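Mobilization protein A (Pseudomonas aeruginosa, PDB 2NS6) nicks one DNA strand at the plasmid origin of transfer as the relaxase of the relaxosome, a metal-dependent step in conjugative mobilization. Local coordinates at residues A[103-108]-A[123-128]. Residues are numbered along the deposited sequence; the frame is centred on the assembly and turned at random.
Sequences RLPYTL and MISERI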
loop_
_atom_site.group_PDB
_atom_site.type_symbol
_atom_site.label_atom_id
_atom_site.label_comp_id
_atom_site.label_asym_id
_atom_site.label_seq_id
_atom_site.Cartn_x
_atom_site.Cartn_y
_atom_site.Cartn_z
ATOM N N ARG A 103 7.474 7.764 -4.733
ATOM C CA ARG A 103 6.070 7.835 -5.130
ATOM C C ARG A 103 5.536 6.528 -5.685
ATOM O O ARG A 103 5.100 6.443 -6.839
ATOM C CB ARG A 103 5.846 8.962 -6.127
ATOM C CG ARG A 103 5.975 10.303 -5.473
ATOM C CD ARG A 103 5.524 11.403 -6.381
ATOM N NE ARG A 103 5.526 12.686 -5.695
ATOM C CZ ARG A 103 5.882 13.823 -6.274
ATOM N NH1 ARG A 103 6.266 13.817 -7.548
ATOM N NH2 ARG A 103 5.856 14.954 -5.583
ATOM N N LEU A 104 5.574 5.508 -4.836
ATOM C CA LEU A 104 5.083 4.183 -5.180
ATOM C C LEU A 104 3.569 4.186 -4.985
ATOM O O LEU A 104 3.076 4.540 -3.909
ATOM C CB LEU A 104 5.719 3.134 -4.258
ATOM C CG LEU A 104 7.250 3.134 -4.168
ATOM C CD1 LEU A 104 7.710 2.149 -3.103
ATOM C CD2 LEU A 104 7.844 2.780 -5.512
ATOM N N PRO A 105 2.808 3.814 -6.024
ATOM C CA PRO A 105 1.354 3.807 -5.846
ATOM C C PRO A 105 1.019 2.848 -4.709
ATOM O O PRO A 105 1.702 1.841 -4.520
ATOM C CB PRO A 105 0.840 3.305 -7.194
ATOM C CG PRO A 105 1.900 3.814 -8.167
ATOM C CD PRO A 105 3.176 3.506 -7.421
ATOM N N TYR A 106 -0.019 3.165 -3.943
ATOM C CA TYR A 106 -0.412 2.311 -2.835
ATOM C C TYR A 106 -1.870 2.515 -2.517
ATOM O O TYR A 106 -2.471 3.500 -2.931
ATOM C CB TYR A 106 0.411 2.637 -1.580
ATOM C CG TYR A 106 -0.005 3.920 -0.885
ATOM C CD1 TYR A 106 -1.063 3.937 0.030
ATOM C CD2 TYR A 106 0.627 5.123 -1.174
ATOM C CE1 TYR A 106 -1.477 5.132 0.633
ATOM C CE2 TYR A 106 0.224 6.316 -0.582
ATOM C CZ TYR A 106 -0.825 6.317 0.315
ATOM O OH TYR A 106 -1.231 7.511 0.870
ATOM N N THR A 107 -2.419 1.557 -1.774
ATOM C CA THR A 107 -3.790 1.596 -1.306
ATOM C C THR A 107 -3.722 1.010 0.097
ATOM O O THR A 107 -3.080 -0.023 0.321
ATOM C CB THR A 107 -4.739 0.734 -2.174
ATOM O OG1 THR A 107 -4.859 1.311 -3.482
ATOM C CG2 THR A 107 -6.123 0.663 -1.546
ATOM N N LEU A 108 -4.351 1.685 1.052
ATOM C CA LEU A 108 -4.349 1.195 2.419
ATOM C C LEU A 108 -5.747 1.274 2.986
ATOM O O LEU A 108 -6.568 2.080 2.560
ATOM C CB LEU A 108 -3.394 2.017 3.291
ATOM C CG LEU A 108 -3.773 3.437 3.704
ATOM C CD1 LEU A 108 -4.621 3.403 4.961
ATOM C CD2 LEU A 108 -2.508 4.248 3.969
ATOM N N MET A 123 -1.128 -2.140 0.612
ATOM C CA MET A 123 -0.502 -2.765 -0.538
ATOM C C MET A 123 0.269 -1.713 -1.307
ATOM O O MET A 123 -0.238 -0.628 -1.603
ATOM C CB MET A 123 -1.537 -3.489 -1.415
ATOM C CG MET A 123 -2.861 -2.796 -1.595
ATOM S SD MET A 123 -4.213 -3.930 -2.156
ATOM C CE MET A 123 -3.707 -4.302 -3.871
ATOM N N ILE A 124 1.523 -2.046 -1.589
ATOM C CA ILE A 124 2.443 -1.158 -2.285
ATOM C C ILE A 124 2.883 -1.718 -3.617
ATOM O O ILE A 124 3.353 -2.855 -3.700
ATOM C CB ILE A 124 3.706 -0.944 -1.455
ATOM C CG1 ILE A 124 3.322 -0.589 -0.020
ATOM C CG2 ILE A 124 4.566 0.137 -2.084
ATOM C CD1 ILE A 124 4.515 -0.355 0.870
ATOM N N SER A 125 2.724 -0.912 -4.662
ATOM C CA SER A 125 3.134 -1.299 -6.007
ATOM C C SER A 125 4.590 -0.874 -6.141
ATOM O O SER A 125 4.931 0.282 -5.879
ATOM C CB SER A 125 2.289 -0.562 -7.047
ATOM O OG SER A 125 2.850 -0.701 -8.340
ATOM N N GLU A 126 5.446 -1.802 -6.549
ATOM C CA GLU A 126 6.863 -1.506 -6.692
ATOM C C GLU A 126 7.222 -0.883 -8.032
ATOM O O GLU A 126 8.137 -1.340 -8.720
ATOM C CB GLU A 126 7.684 -2.773 -6.454
ATOM C CG GLU A 126 7.705 -3.200 -4.997
ATOM C CD GLU A 126 8.101 -4.652 -4.834
ATOM O OE1 GLU A 126 9.037 -4.935 -4.062
ATOM O OE2 GLU A 126 7.465 -5.505 -5.484
ATOM N N ARG A 127 6.489 0.171 -8.382
ATOM C CA ARG A 127 6.694 0.920 -9.617
ATOM C C ARG A 127 6.870 2.370 -9.211
ATOM O O ARG A 127 6.080 2.909 -8.442
ATOM C CB ARG A 127 5.475 0.795 -10.538
ATOM C CG ARG A 127 5.251 -0.611 -11.079
ATOM C CD ARG A 127 6.165 -0.884 -12.274
ATOM N NE ARG A 127 6.101 -2.272 -12.724
ATOM C CZ ARG A 127 6.583 -2.698 -13.884
ATOM N NH1 ARG A 127 7.160 -1.840 -14.712
ATOM N NH2 ARG A 127 6.503 -3.979 -14.211
ATOM N N ILE A 128 7.911 2.997 -9.736
ATOM C CA ILE A 128 8.223 4.378 -9.419
ATOM C C ILE A 128 7.430 5.356 -10.271
ATOM O O ILE A 128 7.562 5.374 -11.500
ATOM C CB ILE A 128 9.728 4.630 -9.628
ATOM C CG1 ILE A 128 10.524 3.660 -8.753
ATOM C CG2 ILE A 128 10.076 6.080 -9.316
ATOM C CD1 ILE A 128 12.012 3.637 -9.032
#
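Thr107 and Met123 face each other as an antiparallel hydrogen-bonded pair, joined by both of their amides: Met123 N donates to Thr107 O at 2.9 Å and Thr107 N to Met123 O at 3.1 Å. A third backbone bond, Ser125 N to Pro105 O at 2.9 Å with an N-H...O angle of 170°, carries the ladder past the open end of the hairpin. Lacking an amide hydrogen, Pro105 enters the bonding only as an acceptor, while its ring CD lies 3.1 Å from Arg127 O. Met123 O also receives a bent, secondary CA-H...O contact from Tyr106 CA (3.2 Å, 125° at the hydrogen), next to its bond from Thr107 N. Tyr106 and Ile124 are the intervening non-hydrogen-bonded pair; their backbones bond outward, Tyr106 to Gly44 of strand 38-44 and Ile124 to Lys72 of strand 71-77.

Apolar contact runs along both faces. Leu104 CD1 meets Ile124 CG2 at 3.9 Å. On the other face, Met123 CG sits between the backbone N and the carbonyl carbon (chi1 39°) and approaches Thr107 CB to 4.0 Å. Separately, Leu104 CD2 lies against the carbonyl oxygen of Arg127, 3.4 Å from Arg127 O.

The buried hydroxyls are satisfied beyond the hairpin: Thr107 OG1 by Ser43 and Trp57, Ser125 OG by Tyr56, Tyr106 OH by Glu42. Leu104 O accepts from His45 ND1, which places this carbonyl behind a manganese ligand. Strands 106-113 and 117-124 are adjacent inner strands of the five-stranded antiparallel sheet, flanked by 38-44 and 71-77; helix 84-99 packs on the Tyr106 and Ile124 face, helices 18-26 and 53-63 on that of Thr107 and Met123.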